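Local coordinates for activated BY transcription factor SSRB (Salmonella enterica, PDB 2WNW), which belongs to glycosyl hydrolase family 30, with a TIM barrel joined to a beta-sandwich domain, at residues Lys161-Ile175 and Glu212-Leu225. Residues are numbered along the deposited sequence; the frame is centred on the assembly and turned at random.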
ATOM      1  N   LYS A 161     -31.867 -12.725 -15.307  1.00 18.91           N
ATOM      2  CA  LYS A 161     -31.890 -11.272 -15.177  1.00 19.37           C
ATOM      3  C   LYS A 161     -33.303 -10.777 -14.904  1.00 19.01           C
ATOM      4  O   LYS A 161     -34.281 -11.482 -15.157  1.00 18.12           O
ATOM      5  CB  LYS A 161     -31.369 -10.611 -16.455  1.00 20.19           C
ATOM      6  CG  LYS A 161     -29.988 -11.079 -16.872  1.00 22.84           C
ATOM      7  CD  LYS A 161     -29.464 -10.301 -18.068  1.00 26.73           C
ATOM      8  CE  LYS A 161     -29.082  -8.880 -17.679  1.00 30.21           C
ATOM      9  NZ  LYS A 161     -28.424  -8.156 -18.803  1.00 34.44           N
ATOM     10  N   LEU A 162     -33.406  -9.563 -14.376  1.00 19.32           N
ATOM     11  CA  LEU A 162     -34.704  -8.969 -14.098  1.00 18.02           C
ATOM     12  C   LEU A 162     -35.295  -8.599 -15.454  1.00 18.79           C
ATOM     13  O   LEU A 162     -34.624  -7.977 -16.275  1.00 17.98           O
ATOM     14  CB  LEU A 162     -34.535  -7.706 -13.242  1.00 18.14           C
ATOM     15  CG  LEU A 162     -35.798  -6.910 -12.898  1.00 17.14           C
ATOM     16  CD1 LEU A 162     -36.746  -7.778 -12.094  1.00 17.10           C
ATOM     17  CD2 LEU A 162     -35.418  -5.660 -12.104  1.00 19.35           C
ATOM     18  N   ARG A 163     -36.534  -9.005 -15.712  1.00 20.03           N
ATOM     19  CA  ARG A 163     -37.152  -8.667 -16.988  1.00 21.37           C
ATOM     20  C   ARG A 163     -37.295  -7.154 -17.033  1.00 20.75           C
ATOM     21  O   ARG A 163     -37.704  -6.534 -16.052  1.00 20.25           O
ATOM     22  CB  ARG A 163     -38.520  -9.342 -17.126  1.00 22.24           C
ATOM     23  CG  ARG A 163     -38.434 -10.838 -17.380  1.00 24.52           C
ATOM     24  CD  ARG A 163     -39.791 -11.405 -17.772  1.00 27.55           C
ATOM     25  NE  ARG A 163     -40.711 -11.481 -16.643  1.00 28.83           N
ATOM     26  CZ  ARG A 163     -41.960 -11.023 -16.657  1.00 28.97           C
ATOM     27  NH1 ARG A 163     -42.449 -10.441 -17.744  1.00 31.44           N
ATOM     28  NH2 ARG A 163     -42.730 -11.164 -15.588  1.00 27.26           N
ATOM     29  N   ARG A 164     -36.951  -6.558 -18.169  1.00 23.54           N
ATOM     30  CA  ARG A 164     -37.024  -5.110 -18.301  1.00 24.96           C
ATOM     31  C   ARG A 164     -38.389  -4.548 -17.921  1.00 24.96           C
ATOM     32  O   ARG A 164     -38.475  -3.463 -17.350  1.00 22.75           O
ATOM     33  CB  ARG A 164     -36.674  -4.682 -19.729  1.00 30.09           C
ATOM     34  CG  ARG A 164     -36.701  -3.173 -19.927  1.00 35.80           C
ATOM     35  CD  ARG A 164     -35.668  -2.475 -19.044  1.00 40.84           C
ATOM     36  NE  ARG A 164     -35.960  -1.051 -18.890  1.00 45.21           N
ATOM     37  CZ  ARG A 164     -35.144  -0.176 -18.311  1.00 46.81           C
ATOM     38  NH1 ARG A 164     -33.976  -0.574 -17.827  1.00 47.44           N
ATOM     39  NH2 ARG A 164     -35.500   1.098 -18.213  1.00 47.90           N
ATOM     40  N   GLU A 165     -39.453  -5.285 -18.222  1.00 23.55           N
ATOM     41  CA  GLU A 165     -40.791  -4.809 -17.895  1.00 23.90           C
ATOM     42  C   GLU A 165     -41.131  -4.964 -16.413  1.00 23.56           C
ATOM     43  O   GLU A 165     -42.235  -4.616 -15.987  1.00 22.14           O
ATOM     44  CB  GLU A 165     -41.848  -5.517 -18.758  1.00 25.92           C
ATOM     45  CG  GLU A 165     -41.960  -7.025 -18.574  1.00 28.47           C
ATOM     46  CD  GLU A 165     -40.985  -7.815 -19.439  1.00 31.80           C
ATOM     47  OE1 GLU A 165     -41.208  -9.035 -19.606  1.00 34.18           O
ATOM     48  OE2 GLU A 165     -40.002  -7.234 -19.946  1.00 31.11           O
ATOM     49  N   CYS A 166     -40.183  -5.476 -15.628  1.00 20.90           N
ATOM     50  CA  CYS A 166     -40.399  -5.658 -14.193  1.00 20.33           C
ATOM     51  C   CYS A 166     -39.532  -4.745 -13.328  1.00 19.18           C
ATOM     52  O   CYS A 166     -39.508  -4.890 -12.105  1.00 18.27           O
ATOM     53  CB  CYS A 166     -40.145  -7.113 -13.790  1.00 20.02           C
ATOM     54  SG  CYS A 166     -41.326  -8.286 -14.492  1.00 23.01           S
ATOM     55  N   TYR A 167     -38.823  -3.808 -13.950  1.00 18.20           N
ATOM     56  CA  TYR A 167     -37.975  -2.900 -13.181  1.00 17.73           C
ATOM     57  C   TYR A 167     -38.801  -2.087 -12.192  1.00 18.15           C
ATOM     58  O   TYR A 167     -38.453  -1.990 -11.014  1.00 17.15           O
ATOM     59  CB  TYR A 167     -37.194  -1.968 -14.116  1.00 18.12           C
ATOM     60  CG  TYR A 167     -35.867  -2.539 -14.582  1.00 18.46           C
ATOM     61  CD1 TYR A 167     -35.779  -3.840 -15.080  1.00 19.90           C
ATOM     62  CD2 TYR A 167     -34.702  -1.770 -14.541  1.00 19.76           C
ATOM     63  CE1 TYR A 167     -34.563  -4.363 -15.530  1.00 20.39           C
ATOM     64  CE2 TYR A 167     -33.482  -2.280 -14.990  1.00 20.10           C
ATOM     65  CZ  TYR A 167     -33.419  -3.574 -15.484  1.00 20.86           C
ATOM     66  OH  TYR A 167     -32.221  -4.070 -15.950  1.00 20.16           O
ATOM     67  N   ALA A 168     -39.897  -1.505 -12.665  1.00 19.12           N
ATOM     68  CA  ALA A 168     -40.758  -0.710 -11.798  1.00 18.36           C
ATOM     69  C   ALA A 168     -41.351  -1.563 -10.680  1.00 19.19           C
ATOM     70  O   ALA A 168     -41.383  -1.149  -9.516  1.00 17.76           O
ATOM     71  CB  ALA A 168     -41.874  -0.069 -12.615  1.00 20.27           C
ATOM     72  N   ASP A 169     -41.817  -2.759 -11.030  1.00 18.62           N
ATOM     73  CA  ASP A 169     -42.418  -3.647 -10.040  1.00 18.97           C
ATOM     74  C   ASP A 169     -41.437  -4.095  -8.958  1.00 18.50           C
ATOM     75  O   ASP A 169     -41.804  -4.191  -7.787  1.00 18.46           O
ATOM     76  CB  ASP A 169     -43.027  -4.876 -10.726  1.00 22.74           C
ATOM     77  CG  ASP A 169     -44.174  -4.519 -11.659  1.00 27.29           C
ATOM     78  OD1 ASP A 169     -45.042  -3.719 -11.257  1.00 27.98           O
ATOM     79  OD2 ASP A 169     -44.214  -5.049 -12.789  1.00 32.52           O
ATOM     80  N   TRP A 170     -40.195  -4.373  -9.344  1.00 18.28           N
ATOM     81  CA  TRP A 170     -39.187  -4.809  -8.375  1.00 17.60           C
ATOM     82  C   TRP A 170     -38.860  -3.629  -7.460  1.00 17.32           C
ATOM     83  O   TRP A 170     -38.735  -3.789  -6.245  1.00 16.14           O
ATOM     84  CB  TRP A 170     -37.923  -5.286  -9.101  1.00 17.83           C
ATOM     85  CG  TRP A 170     -36.796  -5.790  -8.210  1.00 17.81           C
ATOM     86  CD1 TRP A 170     -35.456  -5.595  -8.414  1.00 18.66           C
ATOM     87  CD2 TRP A 170     -36.905  -6.603  -7.027  1.00 17.78           C
ATOM     88  NE1 TRP A 170     -34.728  -6.232  -7.439  1.00 19.26           N
ATOM     89  CE2 TRP A 170     -35.587  -6.859  -6.575  1.00 18.62           C
ATOM     90  CE3 TRP A 170     -37.983  -7.141  -6.306  1.00 17.77           C
ATOM     91  CZ2 TRP A 170     -35.316  -7.629  -5.436  1.00 18.10           C
ATOM     92  CZ3 TRP A 170     -37.714  -7.910  -5.169  1.00 18.14           C
ATOM     93  CH2 TRP A 170     -36.389  -8.145  -4.748  1.00 18.94           C
ATOM     94  N   ALA A 171     -38.730  -2.441  -8.044  1.00 16.42           N
ATOM     95  CA  ALA A 171     -38.439  -1.255  -7.249  1.00 17.17           C
ATOM     96  C   ALA A 171     -39.573  -1.025  -6.250  1.00 17.71           C
ATOM     97  O   ALA A 171     -39.326  -0.669  -5.097  1.00 16.89           O
ATOM     98  CB  ALA A 171     -38.275  -0.041  -8.149  1.00 18.37           C
ATOM     99  N   ASP A 172     -40.815  -1.234  -6.688  1.00 17.84           N
ATOM    100  CA  ASP A 172     -41.964  -1.048  -5.805  1.00 19.06           C
ATOM    101  C   ASP A 172     -41.949  -2.049  -4.652  1.00 18.62           C
ATOM    102  O   ASP A 172     -42.345  -1.719  -3.537  1.00 19.40           O
ATOM    103  CB  ASP A 172     -43.288  -1.178  -6.573  1.00 19.64           C
ATOM    104  CG  ASP A 172     -43.570   0.019  -7.462  1.00 21.28           C
ATOM    105  OD1 ASP A 172     -43.031   1.114  -7.185  1.00 20.73           O
ATOM    106  OD2 ASP A 172     -44.348  -0.131  -8.429  1.00 22.95           O
ATOM    107  N   ILE A 173     -41.508  -3.275  -4.922  1.00 18.19           N
ATOM    108  CA  ILE A 173     -41.440  -4.283  -3.871  1.00 17.83           C
ATOM    109  C   ILE A 173     -40.415  -3.863  -2.826  1.00 17.23           C
ATOM    110  O   ILE A 173     -40.652  -4.004  -1.625  1.00 17.41           O
ATOM    111  CB  ILE A 173     -41.037  -5.663  -4.427  1.00 19.06           C
ATOM    112  CG1 ILE A 173     -42.175  -6.225  -5.281  1.00 20.06           C
ATOM    113  CG2 ILE A 173     -40.701  -6.617  -3.275  1.00 17.02           C
ATOM    114  CD1 ILE A 173     -41.878  -7.581  -5.858  1.00 24.38           C
ATOM    115  N   ILE A 174     -39.277  -3.350  -3.289  1.00 17.31           N
ATOM    116  CA  ILE A 174     -38.224  -2.905  -2.378  1.00 17.20           C
ATOM    117  C   ILE A 174     -38.737  -1.775  -1.490  1.00 17.55           C
ATOM    118  O   ILE A 174     -38.408  -1.711  -0.310  1.00 16.41           O
ATOM    119  CB  ILE A 174     -36.966  -2.449  -3.157  1.00 17.39           C
ATOM    120  CG1 ILE A 174     -36.320  -3.661  -3.836  1.00 15.55           C
ATOM    121  CG2 ILE A 174     -35.971  -1.787  -2.213  1.00 17.19           C
ATOM    122  CD1 ILE A 174     -35.164  -3.322  -4.761  1.00 17.37           C
ATOM    123  N   ILE A 175     -39.548  -0.883  -2.051  1.00 17.18           N
ATOM    124  CA  ILE A 175     -40.102   0.204  -1.250  1.00 17.81           C
ATOM    125  C   ILE A 175     -41.021  -0.390  -0.175  1.00 17.75           C
ATOM    126  O   ILE A 175     -40.975   0.021   0.984  1.00 18.09           O
ATOM    127  CB  ILE A 175     -40.907   1.201  -2.118  1.00 17.58           C
ATOM    128  CG1 ILE A 175     -39.969   1.927  -3.086  1.00 19.66           C
ATOM    129  CG2 ILE A 175     -41.628   2.208  -1.225  1.00 19.01           C
ATOM    130  CD1 ILE A 175     -38.928   2.812  -2.404  1.00 20.03           C
ATOM    131  N   GLU A 212     -27.513  -1.439 -16.550  1.00 18.38           N
ATOM    132  CA  GLU A 212     -28.771  -1.860 -15.935  1.00 18.41           C
ATOM    133  C   GLU A 212     -28.817  -1.607 -14.438  1.00 18.31           C
ATOM    134  O   GLU A 212     -29.827  -1.138 -13.907  1.00 16.79           O
ATOM    135  CB  GLU A 212     -29.012  -3.345 -16.214  1.00 19.18           C
ATOM    136  CG  GLU A 212     -29.378  -3.631 -17.657  1.00 21.22           C
ATOM    137  CD  GLU A 212     -29.189  -5.082 -18.037  1.00 24.71           C
ATOM    138  OE1 GLU A 212     -29.569  -5.452 -19.170  1.00 25.30           O
ATOM    139  OE2 GLU A 212     -28.654  -5.852 -17.209  1.00 23.97           O
ATOM    140  N   GLU A 213     -27.724  -1.925 -13.754  1.00 17.37           N
ATOM    141  CA  GLU A 213     -27.662  -1.729 -12.313  1.00 17.94           C
ATOM    142  C   GLU A 213     -27.808  -0.252 -11.959  1.00 17.64           C
ATOM    143  O   GLU A 213     -28.602   0.110 -11.086  1.00 16.50           O
ATOM    144  CB  GLU A 213     -26.333  -2.257 -11.760  1.00 16.84           C
ATOM    145  CG  GLU A 213     -26.186  -2.087 -10.252  1.00 17.19           C
ATOM    146  CD  GLU A 213     -24.733  -2.137  -9.807  1.00 18.06           C
ATOM    147  OE1 GLU A 213     -23.887  -1.543 -10.511  1.00 17.43           O
ATOM    148  OE2 GLU A 213     -24.442  -2.751  -8.759  1.00 18.38           O
ATOM    149  N   THR A 214     -27.046   0.605 -12.633  1.00 17.53           N
ATOM    150  CA  THR A 214     -27.111   2.028 -12.344  1.00 18.29           C
ATOM    151  C   THR A 214     -28.457   2.627 -12.746  1.00 18.12           C
ATOM    152  O   THR A 214     -28.963   3.516 -12.070  1.00 18.61           O
ATOM    153  CB  THR A 214     -25.958   2.809 -13.030  1.00 17.31           C
ATOM    154  OG1 THR A 214     -25.966   2.557 -14.439  1.00 19.01           O
ATOM    155  CG2 THR A 214     -24.610   2.382 -12.448  1.00 18.12           C
ATOM    156  N   ALA A 215     -29.043   2.139 -13.835  1.00 18.80           N
ATOM    157  CA  ALA A 215     -30.344   2.655 -14.258  1.00 20.07           C
ATOM    158  C   ALA A 215     -31.387   2.312 -13.195  1.00 19.38           C
ATOM    159  O   ALA A 215     -32.262   3.121 -12.884  1.00 20.50           O
ATOM    160  CB  ALA A 215     -30.748   2.054 -15.605  1.00 19.84           C
ATOM    161  N   PHE A 216     -31.286   1.114 -12.625  1.00 18.92           N
ATOM    162  CA  PHE A 216     -32.240   0.703 -11.605  1.00 18.96           C
ATOM    163  C   PHE A 216     -32.117   1.598 -10.380  1.00 18.72           C
ATOM    164  O   PHE A 216     -33.116   1.989  -9.782  1.00 19.51           O
ATOM    165  CB  PHE A 216     -32.008  -0.753 -11.193  1.00 17.71           C
ATOM    166  CG  PHE A 216     -33.078  -1.297 -10.287  1.00 17.69           C
ATOM    167  CD1 PHE A 216     -34.323  -1.653 -10.796  1.00 14.25           C
ATOM    168  CD2 PHE A 216     -32.857  -1.409  -8.920  1.00 16.82           C
ATOM    169  CE1 PHE A 216     -35.336  -2.112  -9.950  1.00 15.88           C
ATOM    170  CE2 PHE A 216     -33.863  -1.864  -8.070  1.00 18.37           C
ATOM    171  CZ  PHE A 216     -35.104  -2.215  -8.586  1.00 15.98           C
ATOM    172  N   ALA A 217     -30.884   1.930 -10.011  1.00 18.02           N
ATOM    173  CA  ALA A 217     -30.651   2.779  -8.847  1.00 18.00           C
ATOM    174  C   ALA A 217     -31.126   4.216  -9.060  1.00 17.93           C
ATOM    175  O   ALA A 217     -31.854   4.773  -8.237  1.00 16.94           O
ATOM    176  CB  ALA A 217     -29.161   2.778  -8.495  1.00 15.96           C
ATOM    177  N   VAL A 218     -30.718   4.805 -10.177  1.00 18.97           N
ATOM    178  CA  VAL A 218     -31.042   6.195 -10.474  1.00 19.56           C
ATOM    179  C   VAL A 218     -32.406   6.468 -11.099  1.00 20.60           C
ATOM    180  O   VAL A 218     -33.068   7.443 -10.741  1.00 19.47           O
ATOM    181  CB  VAL A 218     -29.943   6.807 -11.374  1.00 20.63           C
ATOM    182  CG1 VAL A 218     -30.286   8.247 -11.728  1.00 23.24           C
ATOM    183  CG2 VAL A 218     -28.601   6.735 -10.657  1.00 19.77           C
ATOM    184  N   GLN A 219     -32.830   5.620 -12.027  1.00 19.99           N
ATOM    185  CA  GLN A 219     -34.114   5.824 -12.690  1.00 21.85           C
ATOM    186  C   GLN A 219     -35.315   5.247 -11.950  1.00 21.24           C
ATOM    187  O   GLN A 219     -36.422   5.780 -12.052  1.00 22.55           O
ATOM    188  CB  GLN A 219     -34.067   5.243 -14.103  1.00 22.63           C
ATOM    189  CG  GLN A 219     -33.155   6.000 -15.051  1.00 26.83           C
ATOM    190  CD  GLN A 219     -32.951   5.264 -16.354  1.00 28.41           C
ATOM    191  OE1 GLN A 219     -33.881   4.661 -16.891  1.00 31.27           O
ATOM    192  NE2 GLN A 219     -31.733   5.314 -16.879  1.00 31.35           N
ATOM    193  N   TYR A 220     -35.108   4.170 -11.199  1.00 20.11           N
ATOM    194  CA  TYR A 220     -36.222   3.554 -10.488  1.00 19.69           C
ATOM    195  C   TYR A 220     -36.245   3.717  -8.973  1.00 19.26           C
ATOM    196  O   TYR A 220     -37.268   4.114  -8.414  1.00 18.91           O
ATOM    197  CB  TYR A 220     -36.316   2.075 -10.859  1.00 19.76           C
ATOM    198  CG  TYR A 220     -36.672   1.869 -12.315  1.00 22.75           C
ATOM    199  CD1 TYR A 220     -35.709   1.989 -13.314  1.00 22.46           C
ATOM    200  CD2 TYR A 220     -37.988   1.604 -12.696  1.00 21.97           C
ATOM    201  CE1 TYR A 220     -36.047   1.854 -14.662  1.00 24.34           C
ATOM    202  CE2 TYR A 220     -38.336   1.468 -14.035  1.00 23.89           C
ATOM    203  CZ  TYR A 220     -37.362   1.593 -15.013  1.00 24.03           C
ATOM    204  OH  TYR A 220     -37.704   1.456 -16.338  1.00 25.92           O
ATOM    205  N   LEU A 221     -35.138   3.418  -8.300  1.00 17.87           N
ATOM    206  CA  LEU A 221     -35.112   3.551  -6.843  1.00 18.35           C
ATOM    207  C   LEU A 221     -35.143   4.995  -6.360  1.00 18.47           C
ATOM    208  O   LEU A 221     -35.948   5.349  -5.501  1.00 18.87           O
ATOM    209  CB  LEU A 221     -33.883   2.845  -6.256  1.00 18.43           C
ATOM    210  CG  LEU A 221     -33.917   1.314  -6.243  1.00 19.68           C
ATOM    211  CD1 LEU A 221     -32.615   0.775  -5.654  1.00 19.49           C
ATOM    212  CD2 LEU A 221     -35.110   0.830  -5.414  1.00 21.64           C
ATOM    213  N   ARG A 222     -34.269   5.834  -6.907  1.00 19.90           N
ATOM    214  CA  ARG A 222     -34.210   7.226  -6.484  1.00 19.53           C
ATOM    215  C   ARG A 222     -35.551   7.965  -6.480  1.00 19.78           C
ATOM    216  O   ARG A 222     -35.956   8.503  -5.452  1.00 19.31           O
ATOM    217  CB  ARG A 222     -33.178   7.991  -7.323  1.00 20.39           C
ATOM    218  CG  ARG A 222     -31.742   7.804  -6.832  1.00 20.75           C
ATOM    219  CD  ARG A 222     -31.596   8.327  -5.408  1.00 20.39           C
ATOM    220  NE  ARG A 222     -30.267   8.089  -4.854  1.00 21.20           N
ATOM    221  CZ  ARG A 222     -30.001   8.048  -3.552  1.00 21.54           C
ATOM    222  NH1 ARG A 222     -30.973   8.234  -2.668  1.00 21.95           N
ATOM    223  NH2 ARG A 222     -28.769   7.795  -3.131  1.00 23.09           N
ATOM    224  N   PRO A 223     -36.263   7.992  -7.619  1.00 20.00           N
ATOM    225  CA  PRO A 223     -37.557   8.687  -7.675  1.00 21.06           C
ATOM    226  C   PRO A 223     -38.564   8.174  -6.643  1.00 20.94           C
ATOM    227  O   PRO A 223     -39.294   8.953  -6.029  1.00 21.06           O
ATOM    228  CB  PRO A 223     -38.027   8.427  -9.105  1.00 20.44           C
ATOM    229  CG  PRO A 223     -36.750   8.297  -9.861  1.00 22.09           C
ATOM    230  CD  PRO A 223     -35.921   7.434  -8.939  1.00 20.25           C
ATOM    231  N   ARG A 224     -38.602   6.859  -6.452  1.00 21.01           N
ATOM    232  CA  ARG A 224     -39.529   6.271  -5.494  1.00 19.80           C
ATOM    233  C   ARG A 224     -39.135   6.598  -4.062  1.00 19.89           C
ATOM    234  O   ARG A 224     -39.985   6.947  -3.247  1.00 18.47           O
ATOM    235  CB  ARG A 224     -39.610   4.753  -5.704  1.00 20.30           C
ATOM    236  CG  ARG A 224     -40.285   4.389  -7.022  1.00 20.66           C
ATOM    237  CD  ARG A 224     -40.289   2.892  -7.306  1.00 20.27           C
ATOM    238  NE  ARG A 224     -41.085   2.589  -8.495  1.00 20.22           N
ATOM    239  CZ  ARG A 224     -40.750   2.929  -9.737  1.00 21.16           C
ATOM    240  NH1 ARG A 224     -39.618   3.580  -9.975  1.00 21.10           N
ATOM    241  NH2 ARG A 224     -41.563   2.642 -10.745  1.00 19.62           N
ATOM    242  N   LEU A 225     -37.846   6.491  -3.756  1.00 20.53           N
ATOM    243  CA  LEU A 225     -37.373   6.803  -2.412  1.00 20.63           C
ATOM    244  C   LEU A 225     -37.717   8.250  -2.084  1.00 21.52           C
ATOM    245  O   LEU A 225     -38.167   8.559  -0.983  1.00 22.78           O
ATOM    246  CB  LEU A 225     -35.857   6.594  -2.321  1.00 20.01           C
ATOM    247  CG  LEU A 225     -35.394   5.134  -2.386  1.00 19.09           C
ATOM    248  CD1 LEU A 225     -33.891   5.075  -2.649  1.00 19.43           C
ATOM    249  CD2 LEU A 225     -35.756   4.434  -1.087  1.00 19.23           C
TER
HETATM  250  O   HOH W   1     -44.376   1.761 -10.271  1.00 21.14           O
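Phe-216 reaches into helix 167-175 as a knob among Tyr-167, Trp-170, Ala-171 and Ile-174. With CG trans to its backbone N (chi1 -172°), its ring tip comes within 3.4 Å of Trp-170 CD1 (from CZ), while Ile-174 CD1 lies in the ring plane, 3.8 Å from CE2. The ring also turns an edge to the face of Tyr-167 in an offset edge-to-face pair, planes at 75°. Tyr-167 in turn directs its own edge at the face of Tyr-220, and its CB lies over that face, 3.7 Å from the ring centroid, a CH-pi contact.

Ala-171 is the reciprocal knob, between Phe-216, Tyr-220, Leu-221 and Arg-224. Extended from CG to NE, Arg-224 forms a salt bridge with Asp-172: NE donates to OD1 at 2.8 Å, in the guanidinium plane but from above the carboxylate plane. Its NH1 bonds to Tyr-220 O (2.9 Å), and a water joins NH2 to Asp-172 OD2; three partners thus fix the guanidinium's rotation. At the other end, a salt bridge brings Lys-161 NZ to the syn side of Glu-212 OE2 at 2.8 Å, an oxygen also bonded by Ser-209 N.

The axes of segments 167-175 and 212-225 cross at -48° with a closest approach of 9.3 Å; they lie on the successive outer helices that follow strands 138-143 and 190-192 of the TIM barrel.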